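Long-range contact in LPXTG cell wall surface protein (Streptococcus gordonii, PDB 4IGB), which is probably a cell-wall-anchored surface adhesin, its N-terminal region, comprising the N1 and N2 domains, likely serving attachment of the bacterium to host surfaces: residues N221-N226 / L260-N265. Numbering follows the deposited sequence.
Sequences NLRLMN and LALRSN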
# COMPACT_ATOMS: atom_id res chain seq x y z
N ASN B 221 3.49 -1.09 -9.81
CA ASN B 221 2.49 -1.20 -10.86
C ASN B 221 2.04 0.17 -11.37
O ASN B 221 1.91 0.37 -12.57
CB ASN B 221 1.28 -1.99 -10.36
CG ASN B 221 0.18 -2.11 -11.42
OD1 ASN B 221 -0.74 -1.31 -11.46
ND2 ASN B 221 0.28 -3.11 -12.26
N LEU B 222 1.83 1.11 -10.45
CA LEU B 222 1.32 2.43 -10.85
C LEU B 222 1.89 3.57 -10.02
O LEU B 222 1.87 3.54 -8.78
CB LEU B 222 -0.22 2.42 -10.80
CG LEU B 222 -1.01 3.70 -11.09
CD1 LEU B 222 -0.55 4.35 -12.37
CD2 LEU B 222 -2.50 3.39 -11.21
N ARG B 223 2.39 4.59 -10.71
CA ARG B 223 2.88 5.79 -10.04
C ARG B 223 2.09 7.01 -10.46
O ARG B 223 2.10 7.40 -11.64
CB ARG B 223 4.36 6.02 -10.32
CG ARG B 223 4.91 7.24 -9.59
CD ARG B 223 5.63 8.19 -10.53
NE ARG B 223 4.72 8.84 -11.46
CZ ARG B 223 5.10 9.67 -12.42
NH1 ARG B 223 6.39 9.94 -12.59
NH2 ARG B 223 4.20 10.23 -13.22
N LEU B 224 1.38 7.61 -9.52
CA LEU B 224 0.56 8.76 -9.84
C LEU B 224 1.21 10.05 -9.36
O LEU B 224 1.67 10.13 -8.23
CB LEU B 224 -0.82 8.63 -9.20
CG LEU B 224 -1.66 9.91 -9.31
CD1 LEU B 224 -2.19 10.07 -10.73
CD2 LEU B 224 -2.80 9.92 -8.31
N MET B 225 1.25 11.05 -10.23
CA MET B 225 1.62 12.41 -9.85
C MET B 225 0.52 13.36 -10.27
O MET B 225 -0.24 13.10 -11.19
CB MET B 225 2.88 12.86 -10.56
CG MET B 225 4.16 12.36 -10.00
SD MET B 225 5.51 13.08 -10.93
CE MET B 225 6.92 12.44 -10.00
N ASN B 226 0.45 14.49 -9.59
CA ASN B 226 -0.41 15.58 -10.01
C ASN B 226 0.41 16.49 -10.94
O ASN B 226 1.65 16.58 -10.81
CB ASN B 226 -0.93 16.34 -8.79
CG ASN B 226 -1.73 17.58 -9.16
OD1 ASN B 226 -1.16 18.65 -9.32
ND2 ASN B 226 -3.05 17.44 -9.26
N LEU B 260 3.56 12.14 -4.02
CA LEU B 260 3.13 11.27 -5.10
C LEU B 260 2.52 10.01 -4.51
O LEU B 260 2.60 9.79 -3.31
CB LEU B 260 4.31 10.90 -6.01
CG LEU B 260 5.44 10.07 -5.39
CD1 LEU B 260 6.17 9.27 -6.45
CD2 LEU B 260 6.41 10.95 -4.63
N ALA B 261 1.92 9.18 -5.37
CA ALA B 261 1.29 7.94 -4.93
C ALA B 261 1.80 6.77 -5.75
O ALA B 261 1.94 6.87 -6.97
CB ALA B 261 -0.23 8.04 -5.03
N LEU B 262 2.06 5.67 -5.06
CA LEU B 262 2.66 4.47 -5.65
C LEU B 262 1.87 3.23 -5.24
O LEU B 262 1.68 2.98 -4.04
CB LEU B 262 4.11 4.32 -5.18
CG LEU B 262 5.08 5.49 -5.45
CD1 LEU B 262 5.94 5.79 -4.25
CD2 LEU B 262 5.97 5.16 -6.65
N ARG B 263 1.40 2.49 -6.23
CA ARG B 263 0.75 1.21 -6.01
C ARG B 263 1.71 0.09 -6.39
O ARG B 263 2.15 0.01 -7.54
CB ARG B 263 -0.53 1.10 -6.84
CG ARG B 263 -1.14 -0.32 -6.84
CD ARG B 263 -1.96 -0.58 -8.08
NE ARG B 263 -3.16 0.26 -8.18
CZ ARG B 263 -3.84 0.42 -9.31
NH1 ARG B 263 -3.40 -0.17 -10.43
NH2 ARG B 263 -4.94 1.16 -9.34
N SER B 264 2.09 -0.73 -5.42
CA SER B 264 3.01 -1.84 -5.65
C SER B 264 2.44 -2.94 -6.55
O SER B 264 1.23 -3.06 -6.71
CB SER B 264 3.47 -2.46 -4.32
OG SER B 264 4.30 -3.59 -4.54
N ASN B 265 3.33 -3.74 -7.13
CA ASN B 265 2.93 -5.00 -7.75
C ASN B 265 2.49 -6.04 -6.71
O ASN B 265 1.85 -7.04 -7.07
CB ASN B 265 4.09 -5.59 -8.56
CG ASN B 265 4.31 -4.87 -9.87
OD1 ASN B 265 3.38 -4.30 -10.42
ND2 ASN B 265 5.55 -4.91 -10.37
O HOH W 1 2.71 -4.53 -12.94
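CG is anti to the backbone N in both Asn221 and Arg263 (chi1 170° in the arginine), and a bend at chi3 (-66°) then swings Arg263 NE aside. The two side chains lie alongside each other, pointing the same way, at a classic beta bulge between antiparallel strands of the N1 domain. Asn221 and Leu222 together sit opposite the single residue Arg263, whose carbonyl O accepts from Asn221 N (2.9 Å) and also from Leu222 N. Beyond the bulge the ladder is regular: Arg263 N returns a bond to Leu222 O (2.8 Å), and Leu224 and Ala261 form the next hydrogen-bonded pair. Over one face of the Arg263 guanidinium, toward its rim, lies Leu222 CD2, while NH1 donates to Asn221 OD1 (3.1 Å), which sits near the guanidinium plane. Salt bridges to Glu288 and to Asp418 of the N2 domain further hold this buried arginine, placing the bulge next to the N1-N2 junction. On the other sheet face, Arg223 CG packs on Leu262 CD2 (3.8 Å) and Leu260 CD1, with Trp242 of strand 239-243 against both leucines; the Arg223 guanidinium bonds Gln233 and Ile17 O. At the bulge end, a water accepts from Asn221 ND2 and donates to Asn265 OD1, 2.6 Å away.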